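Local coordinates for protein PreproPTTH (PDB 5AOQ) that carries the prothoracicotropic hormone, a cystine-knot neurohormone that binds the receptor tyrosine kinase Torso and probably times metamorphosis, at residues E24-N29 with I61-R66. The protein carries 1 engineered substitution. Sequence-based numbering, arbitrary orientation.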
loop_
_atom_site.group_PDB
_atom_site.type_symbol
_atom_site.label_atom_id
_atom_site.label_comp_id
_atom_site.label_asym_id
_atom_site.label_seq_id
_atom_site.Cartn_x
_atom_site.Cartn_y
_atom_site.Cartn_z
ATOM N N GLU D 24 -4.804 -12.423 -8.613
ATOM C CA GLU D 24 -4.278 -12.965 -7.369
ATOM C C GLU D 24 -4.915 -12.224 -6.197
ATOM O O GLU D 24 -4.799 -11.002 -6.085
ATOM C CB GLU D 24 -2.755 -12.845 -7.333
ATOM C CG GLU D 24 -2.088 -13.654 -6.235
ATOM C CD GLU D 24 -0.577 -13.537 -6.264
ATOM O OE1 GLU D 24 -0.045 -12.907 -7.203
ATOM O OE2 GLU D 24 0.080 -14.074 -5.348
ATOM N N ASP D 25 -5.595 -12.972 -5.334
ATOM C CA ASP D 25 -6.369 -12.388 -4.244
ATOM C C ASP D 25 -5.502 -11.873 -3.098
ATOM O O ASP D 25 -5.698 -10.756 -2.622
ATOM C CB ASP D 25 -7.366 -13.412 -3.700
ATOM C CG ASP D 25 -8.424 -12.783 -2.819
ATOM O OD1 ASP D 25 -8.168 -12.614 -1.609
ATOM O OD2 ASP D 25 -9.514 -12.452 -3.336
ATOM N N LEU D 26 -4.568 -12.704 -2.640
ATOM C CA LEU D 26 -3.677 -12.352 -1.533
ATOM C C LEU D 26 -4.443 -12.004 -0.258
ATOM O O LEU D 26 -3.875 -11.442 0.680
ATOM C CB LEU D 26 -2.769 -11.176 -1.916
ATOM C CG LEU D 26 -1.757 -11.410 -3.036
ATOM C CD1 LEU D 26 -1.062 -10.108 -3.390
ATOM C CD2 LEU D 26 -0.740 -12.463 -2.625
ATOM N N GLY D 27 -5.728 -12.342 -0.216
ATOM C CA GLY D 27 -6.545 -12.057 0.948
ATOM C C GLY D 27 -6.808 -10.574 1.124
ATOM O O GLY D 27 -6.154 -9.733 0.509
ATOM N N GLU D 28 -7.781 -10.257 1.972
ATOM C CA GLU D 28 -8.160 -8.875 2.226
ATOM C C GLU D 28 -7.129 -8.193 3.125
ATOM O O GLU D 28 -7.137 -6.971 3.280
ATOM C CB GLU D 28 -9.551 -8.819 2.861
ATOM C CG GLU D 28 -10.178 -7.435 2.887
ATOM C CD GLU D 28 -11.621 -7.461 3.351
ATOM O OE1 GLU D 28 -12.057 -8.506 3.881
ATOM O OE2 GLU D 28 -12.321 -6.442 3.183
ATOM N N ASN D 29 -6.242 -8.990 3.711
ATOM C CA ASN D 29 -5.205 -8.475 4.598
ATOM C C ASN D 29 -4.150 -7.656 3.858
ATOM O O ASN D 29 -3.423 -6.873 4.468
ATOM C CB ASN D 29 -4.529 -9.631 5.338
ATOM C CG ASN D 29 -5.432 -10.261 6.382
ATOM O OD1 ASN D 29 -6.618 -9.942 6.467
ATOM N ND2 ASN D 29 -4.873 -11.159 7.183
ATOM N N ILE D 61 6.679 -6.666 -7.210
ATOM C CA ILE D 61 5.848 -5.598 -6.661
ATOM C C ILE D 61 5.866 -5.672 -5.137
ATOM O O ILE D 61 6.167 -6.721 -4.564
ATOM C CB ILE D 61 4.393 -5.676 -7.168
ATOM C CG1 ILE D 61 3.794 -7.054 -6.875
ATOM C CG2 ILE D 61 4.344 -5.378 -8.660
ATOM C CD1 ILE D 61 2.306 -7.148 -7.138
ATOM N N THR D 62 5.545 -4.556 -4.488
ATOM C CA THR D 62 5.575 -4.477 -3.031
ATOM C C THR D 62 4.179 -4.619 -2.427
ATOM O O THR D 62 3.237 -3.953 -2.859
ATOM C CB THR D 62 6.190 -3.143 -2.564
ATOM O OG1 THR D 62 7.460 -2.949 -3.197
ATOM C CG2 THR D 62 6.373 -3.135 -1.057
ATOM N N ILE D 63 4.061 -5.493 -1.430
ATOM C CA ILE D 63 2.811 -5.681 -0.692
ATOM C C ILE D 63 3.039 -5.464 0.803
ATOM O O ILE D 63 4.115 -5.766 1.319
ATOM C CB ILE D 63 2.213 -7.089 -0.936
ATOM C CG1 ILE D 63 1.680 -7.195 -2.364
ATOM C CG2 ILE D 63 1.090 -7.400 0.052
ATOM C CD1 ILE D 63 2.660 -7.796 -3.328
ATOM N N LEU D 64 2.021 -4.950 1.489
ATOM C CA LEU D 64 2.106 -4.670 2.921
ATOM C C LEU D 64 1.369 -5.727 3.742
ATOM O O LEU D 64 0.269 -6.146 3.380
ATOM C CB LEU D 64 1.531 -3.285 3.228
ATOM C CG LEU D 64 2.203 -2.085 2.551
ATOM C CD1 LEU D 64 1.515 -0.792 2.954
ATOM C CD2 LEU D 64 3.680 -2.022 2.885
ATOM N N LYS D 65 1.982 -6.151 4.847
ATOM C CA LYS D 65 1.391 -7.156 5.734
ATOM C C LYS D 65 0.760 -6.508 6.970
ATOM O O LYS D 65 1.019 -5.342 7.264
ATOM C CB LYS D 65 2.447 -8.181 6.155
ATOM C CG LYS D 65 3.135 -8.884 4.987
ATOM C CD LYS D 65 2.198 -9.830 4.240
ATOM C CE LYS D 65 1.940 -11.109 5.025
ATOM N NZ LYS D 65 1.107 -12.079 4.260
ATOM N N ARG D 66 -0.049 -7.278 7.698
ATOM C CA ARG D 66 -0.881 -6.742 8.778
ATOM C C ARG D 66 -0.390 -7.114 10.186
ATOM O O ARG D 66 0.721 -7.616 10.358
ATOM C CB ARG D 66 -2.328 -7.215 8.580
ATOM C CG ARG D 66 -3.145 -6.318 7.668
ATOM C CD ARG D 66 -4.573 -6.819 7.534
ATOM N NE ARG D 66 -5.320 -6.721 8.787
ATOM C CZ ARG D 66 -6.027 -5.659 9.167
ATOM N NH1 ARG D 66 -6.093 -4.580 8.396
ATOM N NH2 ARG D 66 -6.672 -5.675 10.326
#
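The side-chain amide of Asn29 has the aliphatic CD of Arg66 over one face, with amide CG 3.7 Å from that CD. The Arg66 guanidinium is tilted 41° from the amide plane. Asn29 OD1 approaches it obliquely, and OD1 to NE is 4.2 Å. No hydrogen bond crosses between the two segments. The contact belongs to the cystine-knot fold of the mature hormone. It lays the loop after strand 20-24 against Ile63 of strand 55-65 and against Arg66, and so joins one two-stranded hairpin to the other. The side chains of Asn29 and Arg66 cross at about a right angle. Asn29 CB is 3.6 Å from Arg66 CD, and Asn29 O is 3.3 Å from Arg66 CG. The Arg66 chain is extended through CD and then bends, chi3 67°, which turns NE and the guanidinium away from that straight line. Replacing Arg66 with alanine removes CG and CD, which would probably leave one face of the Asn29 amide without its aliphatic cover and open a gap beside Asn29 O. Within the loop Gly27 N makes a weak hydrogen bond to Asp25 OD1, 2.8 Å long, and Leu26 O is hydrogen-bonded to Ser30 OG. Strand 55-65 is held by backbone hydrogen bonds to strand 86-97. On it, Leu64 packs against Leu64 of the second hormone subunit. Glu28 lies close to Glu109 of the Torso chain, so the loop also borders the receptor. At the other end of the contact Leu26 leans on Ile63. Leu26 also touches Ile35 of strand 35-39, and Ile63 touches Pro32. The apolar touch between the segments is made by one methyl and one methylene: Leu26 CD1 stands 4.1 Å from Ile63 CG1.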